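Local coordinates for tRNA (guanine(26)-N(2))-dimethyltransferase (Pyrococcus horikoshii, PDB 2DUL), which transfers methyl groups from S-adenosyl-L-methionine to N2 of guanine 26 in tRNA, probably dimethylating that base in a number of tRNAs, at residues G141-F146 with R180-V185; L320-H325 with I362-P367. All coordinates share one frame; numbering follows the deposited sequence.

Interaction 1. Residues G141-F146 with R180-V185; sequences GSPMEF and RKYLAV
Met144 and Tyr182 form a Met-aromatic contact beside the Rossmann-like sheet of a class I methyltransferase, just after the DPFG loop that follows strand 132-137 and resembles motif IV of related enzymes. The sulfur, SD, lies 4.7 Å from the centroid of the Tyr182 ring and well off its normal (52°), an oblique approach. The apolar part is closer: Met144 CG touches Tyr182 CE1 at 3.6 Å. With CG beside its own backbone N (chi1 -63°) and the chain bent at the next two torsions, Met144 folds over the end of helix 175-182, so that CG and CE come to 3.4 and 3.5 Å from Lys181 O. Val203 and Tyr207 of helix 192-209 also touch Met144.

At the other end of the phenol, Tyr182 OH meets Pro143 CD at 3.6 Å, the two side chains crossing at about a right angle. Pro143 also rests on Val162 and Ala164 of strand 158-164, and Tyr182 touches Ala164 as well.

The polar bond of this contact lies within residues 141-146: Ser142 OG, anti to its backbone N, accepts a hydrogen bond from Met144 N at 3.2 Å with an N-H...O angle of 162°, capping the turn into helix 144-153. The same Ser142 OG sits 3.5 Å from Tyr182 OH.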
loop_
_atom_site.group_PDB
_atom_site.type_symbol
_atom_site.label_atom_id
_atom_site.label_comp_id
_atom_site.label_asym_id
_atom_site.label_seq_id
_atom_site.Cartn_x
_atom_site.Cartn_y
_atom_site.Cartn_z
ATOM N N GLY A 141 5.302 1.694 -11.927
ATOM C CA GLY A 141 5.762 2.971 -11.415
ATOM C C GLY A 141 4.750 3.730 -10.576
ATOM O O GLY A 141 4.366 3.280 -9.496
ATOM N N SER A 142 4.316 4.883 -11.082
ATOM C CA SER A 142 3.364 5.745 -10.380
ATOM C C SER A 142 1.893 5.460 -10.695
ATOM O O SER A 142 1.534 5.170 -11.830
ATOM C CB SER A 142 3.670 7.211 -10.708
ATOM O OG SER A 142 2.747 8.085 -10.085
ATOM N N PRO A 143 1.022 5.536 -9.678
ATOM C CA PRO A 143 -0.411 5.290 -9.867
ATOM C C PRO A 143 -1.173 6.606 -10.017
ATOM O O PRO A 143 -2.397 6.613 -10.161
ATOM C CB PRO A 143 -0.797 4.591 -8.575
ATOM C CG PRO A 143 0.006 5.387 -7.561
ATOM C CD PRO A 143 1.367 5.560 -8.242
ATOM N N MET A 144 -0.441 7.715 -9.986
ATOM C CA MET A 144 -1.057 9.034 -10.043
ATOM C C MET A 144 -1.891 9.373 -11.275
ATOM O O MET A 144 -2.849 10.138 -11.172
ATOM C CB MET A 144 0.006 10.112 -9.794
ATOM C CG MET A 144 0.631 10.025 -8.405
ATOM S SD MET A 144 -0.653 9.984 -7.101
ATOM C CE MET A 144 -1.500 11.597 -7.366
ATOM N N GLU A 145 -1.564 8.813 -12.434
ATOM C CA GLU A 145 -2.372 9.112 -13.616
ATOM C C GLU A 145 -3.729 8.390 -13.560
ATOM O O GLU A 145 -4.620 8.673 -14.361
ATOM C CB GLU A 145 -1.623 8.717 -14.893
ATOM C CG GLU A 145 -1.443 7.225 -15.077
ATOM C CD GLU A 145 -0.534 6.878 -16.245
ATOM O OE1 GLU A 145 -0.813 7.342 -17.370
ATOM O OE2 GLU A 145 0.456 6.139 -16.034
ATOM N N PHE A 146 -3.891 7.480 -12.596
ATOM C CA PHE A 146 -5.131 6.709 -12.461
ATOM C C PHE A 146 -5.902 6.950 -11.155
ATOM O O PHE A 146 -7.049 6.516 -11.019
ATOM C CB PHE A 146 -4.829 5.202 -12.539
ATOM C CG PHE A 146 -4.085 4.785 -13.781
ATOM C CD1 PHE A 146 -4.718 4.781 -15.024
ATOM C CD2 PHE A 146 -2.751 4.399 -13.707
ATOM C CE1 PHE A 146 -4.032 4.399 -16.176
ATOM C CE2 PHE A 146 -2.050 4.013 -14.855
ATOM C CZ PHE A 146 -2.690 4.014 -16.091
ATOM N N ARG A 180 5.957 17.113 -8.676
ATOM C CA ARG A 180 5.053 17.000 -9.815
ATOM C C ARG A 180 4.011 15.895 -9.674
ATOM O O ARG A 180 2.831 16.111 -9.954
ATOM C CB ARG A 180 5.830 16.762 -11.119
ATOM C CG ARG A 180 6.774 17.893 -11.546
ATOM C CD ARG A 180 7.060 17.824 -13.048
ATOM N NE ARG A 180 7.515 16.498 -13.459
ATOM C CZ ARG A 180 8.743 16.022 -13.264
ATOM N NH1 ARG A 180 9.667 16.763 -12.669
ATOM N NH2 ARG A 180 9.043 14.787 -13.648
ATOM N N LYS A 181 4.444 14.714 -9.247
ATOM C CA LYS A 181 3.541 13.575 -9.125
ATOM C C LYS A 181 2.701 13.516 -7.855
ATOM O O LYS A 181 1.498 13.240 -7.913
ATOM C CB LYS A 181 4.333 12.265 -9.245
ATOM C CG LYS A 181 5.118 12.116 -10.547
ATOM C CD LYS A 181 5.974 10.857 -10.533
ATOM C CE LYS A 181 6.917 10.807 -11.735
ATOM N NZ LYS A 181 6.171 10.697 -13.018
ATOM N N TYR A 182 3.338 13.775 -6.715
ATOM C CA TYR A 182 2.669 13.692 -5.422
ATOM C C TYR A 182 2.360 15.003 -4.719
ATOM O O TYR A 182 1.772 14.993 -3.637
ATOM C CB TYR A 182 3.496 12.797 -4.495
ATOM C CG TYR A 182 3.657 11.409 -5.059
ATOM C CD1 TYR A 182 2.616 10.487 -4.983
ATOM C CD2 TYR A 182 4.828 11.029 -5.724
ATOM C CE1 TYR A 182 2.725 9.224 -5.551
ATOM C CE2 TYR A 182 4.948 9.757 -6.303
ATOM C CZ TYR A 182 3.889 8.866 -6.211
ATOM O OH TYR A 182 3.966 7.622 -6.785
ATOM N N LEU A 183 2.746 16.120 -5.326
ATOM C CA LEU A 183 2.511 17.437 -4.744
ATOM C C LEU A 183 2.932 17.477 -3.268
ATOM O O LEU A 183 2.179 17.918 -2.392
ATOM C CB LEU A 183 1.029 17.817 -4.903
ATOM C CG LEU A 183 0.572 17.947 -6.365
ATOM C CD1 LEU A 183 -0.929 18.222 -6.423
ATOM C CD2 LEU A 183 1.353 19.076 -7.050
ATOM N N ALA A 184 4.148 17.010 -3.002
ATOM C CA ALA A 184 4.691 16.979 -1.650
ATOM C C ALA A 184 6.217 17.024 -1.713
ATOM O O ALA A 184 6.814 16.580 -2.698
ATOM C CB ALA A 184 4.233 15.702 -0.928
ATOM N N VAL A 185 6.830 17.570 -0.663
ATOM C CA VAL A 185 8.283 17.678 -0.546
ATOM C C VAL A 185 8.776 16.449 0.230
ATOM O O VAL A 185 8.485 16.293 1.420
ATOM C CB VAL A 185 8.684 18.970 0.220
ATOM C CG1 VAL A 185 10.198 19.085 0.306
ATOM C CG2 VAL A 185 8.092 20.197 -0.479
#

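Interaction 2. Residues L320-H325 with I362-P367; sequences LFYDTH and IKTSAP
Leu320 O, just ahead of the short strand 322-323, is gripped by the Lys363 ammonium, whose NZ donates to it at 2.9 Å from above the carbonyl plane, 50° out of it. The lysine chain is bent at chi2 and chi4, and NZ also bonds Ile318 O and forms a salt bridge with Glu194. A water donates to the same Leu320 O and accepts from Thr364 N, continuing the link where direct pairing stops.

At Phe321, CB packs 3.3 Å from Ile362 O and 3.8 Å from Lys363 CD. Tyr322 and Ile362 then make an antiparallel hydrogen-bonded pair: Tyr322 N to Ile362 O is 3.0 Å and almost straight (174°), while the return bond from Ile362 N to Tyr322 O is more bent (154°). The Tyr322 ring offers its edge to Thr364 CG2, 3.7 Å from CD2, with Ala366 O near its plane. Thr324 OG1 meets Ile362 CD1 at 3.7 Å.

Strand 361-364 lies between 322-323 and 352-355, with Val338 and Ile341 of helix 338-347 against Ile362, in an order of helices and strands consistent with a winged-helix fold.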
loop_
_atom_site.group_PDB
_atom_site.type_symbol
_atom_site.label_atom_id
_atom_site.label_comp_id
_atom_site.label_asym_id
_atom_site.label_seq_id
_atom_site.Cartn_x
_atom_site.Cartn_y
_atom_site.Cartn_z
ATOM N N LEU A 320 6.702 8.121 12.453
ATOM C CA LEU A 320 8.153 8.013 12.371
ATOM C C LEU A 320 8.849 7.123 13.407
ATOM O O LEU A 320 8.210 6.368 14.147
ATOM C CB LEU A 320 8.759 9.426 12.371
ATOM C CG LEU A 320 8.093 10.356 11.340
ATOM C CD1 LEU A 320 8.777 11.720 11.327
ATOM C CD2 LEU A 320 8.153 9.710 9.951
ATOM N N PHE A 321 10.174 7.205 13.439
ATOM C CA PHE A 321 10.966 6.385 14.347
ATOM C C PHE A 321 12.389 6.908 14.427
ATOM O O PHE A 321 12.743 7.870 13.744
ATOM C CB PHE A 321 10.973 4.936 13.847
ATOM C CG PHE A 321 11.531 4.771 12.454
ATOM C CD1 PHE A 321 12.885 4.516 12.253
ATOM C CD2 PHE A 321 10.696 4.871 11.339
ATOM C CE1 PHE A 321 13.402 4.360 10.960
ATOM C CE2 PHE A 321 11.199 4.719 10.045
ATOM C CZ PHE A 321 12.557 4.462 9.855
ATOM N N TYR A 322 13.199 6.277 15.268
ATOM C CA TYR A 322 14.588 6.678 15.424
ATOM C C TYR A 322 15.471 5.548 14.911
ATOM O O TYR A 322 15.350 4.409 15.352
ATOM C CB TYR A 322 14.902 6.971 16.898
ATOM C CG TYR A 322 14.074 8.102 17.477
ATOM C CD1 TYR A 322 14.110 9.377 16.912
ATOM C CD2 TYR A 322 13.228 7.890 18.566
ATOM C CE1 TYR A 322 13.319 10.413 17.414
ATOM C CE2 TYR A 322 12.434 8.922 19.075
ATOM C CZ TYR A 322 12.484 10.177 18.492
ATOM O OH TYR A 322 11.692 11.198 18.981
ATOM N N ASP A 323 16.343 5.868 13.962
ATOM C CA ASP A 323 17.247 4.874 13.391
ATOM C C ASP A 323 18.549 4.918 14.187
ATOM O O ASP A 323 19.314 5.872 14.083
ATOM C CB ASP A 323 17.503 5.192 11.919
ATOM C CG ASP A 323 18.242 4.077 11.201
ATOM O OD1 ASP A 323 19.441 3.867 11.495
ATOM O OD2 ASP A 323 17.614 3.405 10.352
ATOM N N THR A 324 18.784 3.886 14.992
ATOM C CA THR A 324 19.976 3.819 15.833
ATOM C C THR A 324 21.278 4.006 15.060
ATOM O O THR A 324 22.196 4.678 15.527
ATOM C CB THR A 324 20.043 2.476 16.591
ATOM O OG1 THR A 324 18.817 2.268 17.307
ATOM C CG2 THR A 324 21.191 2.495 17.588
ATOM N N HIS A 325 21.358 3.412 13.878
ATOM C CA HIS A 325 22.564 3.526 13.071
ATOM C C HIS A 325 22.771 4.950 12.552
ATOM O O HIS A 325 23.810 5.563 12.797
ATOM C CB HIS A 325 22.504 2.542 11.902
ATOM C CG HIS A 325 23.755 2.510 11.083
ATOM N ND1 HIS A 325 24.065 3.482 10.156
ATOM C CD2 HIS A 325 24.799 1.647 11.086
ATOM C CE1 HIS A 325 25.246 3.219 9.623
ATOM N NE2 HIS A 325 25.712 2.111 10.171
ATOM N N ILE A 362 13.653 2.072 15.371
ATOM C CA ILE A 362 12.872 1.740 16.552
ATOM C C ILE A 362 11.738 2.741 16.723
ATOM O O ILE A 362 11.971 3.952 16.787
ATOM C CB ILE A 362 13.733 1.759 17.838
ATOM C CG1 ILE A 362 14.806 0.671 17.771
ATOM C CG2 ILE A 362 12.842 1.531 19.060
ATOM C CD1 ILE A 362 15.842 0.777 18.876
ATOM N N LYS A 363 10.517 2.223 16.765
ATOM C CA LYS A 363 9.327 3.041 16.969
ATOM C C LYS A 363 9.210 3.125 18.484
ATOM O O LYS A 363 9.298 2.104 19.172
ATOM C CB LYS A 363 8.079 2.337 16.418
ATOM C CG LYS A 363 7.332 3.066 15.295
ATOM C CD LYS A 363 7.910 2.744 13.940
ATOM C CE LYS A 363 6.933 3.069 12.809
ATOM N NZ LYS A 363 6.565 4.511 12.710
ATOM N N THR A 364 9.019 4.323 19.015
ATOM C CA THR A 364 8.894 4.454 20.453
ATOM C C THR A 364 8.145 5.704 20.867
ATOM O O THR A 364 8.147 6.710 20.155
ATOM C CB THR A 364 10.275 4.465 21.138
ATOM O OG1 THR A 364 10.102 4.549 22.557
ATOM C CG2 THR A 364 11.103 5.649 20.667
ATOM N N SER A 365 7.500 5.628 22.025
ATOM C CA SER A 365 6.763 6.761 22.566
ATOM C C SER A 365 7.734 7.709 23.270
ATOM O O SER A 365 7.401 8.859 23.554
ATOM C CB SER A 365 5.713 6.266 23.568
ATOM O OG SER A 365 6.316 5.505 24.609
ATOM N N ALA A 366 8.941 7.222 23.537
ATOM C CA ALA A 366 9.951 8.012 24.235
ATOM C C ALA A 366 10.396 9.272 23.502
ATOM O O ALA A 366 10.459 9.301 22.278
ATOM C CB ALA A 366 11.171 7.144 24.535
ATOM N N PRO A 367 10.697 10.340 24.258
ATOM C CA PRO A 367 11.148 11.600 23.658
ATOM C C PRO A 367 12.533 11.355 23.062
ATOM O O PRO A 367 13.254 10.466 23.512
ATOM C CB PRO A 367 11.210 12.555 24.852
ATOM C CG PRO A 367 10.204 11.979 25.815
ATOM C CD PRO A 367 10.459 10.503 25.703
HETATM O O HOH W 1 8.787 6.480 17.015
#

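In the fold
Interaction 1 is complete before interaction 2 begins along the chain; their centres stand 28 Å apart and their nearest atoms about 11 Å, without touching. Residues 141-146 and 180-185 join two helices, 144-153 and 175-182, beside the large mixed sheet, and Pro143 lies about 10 Å (side chain to side chain) from Ala121, a predicted S-adenosyl-L-methionine-binding residue. Residues 320-325 and 362-367 instead pair strands of a separate three-stranded antiparallel sheet, away from the predicted cofactor site. Helix 192-209 runs between the two regions: one end carries Glu194, which meets interaction 2, and residues further along pack on interaction 1, tying the C-terminal part to the methyltransferase core.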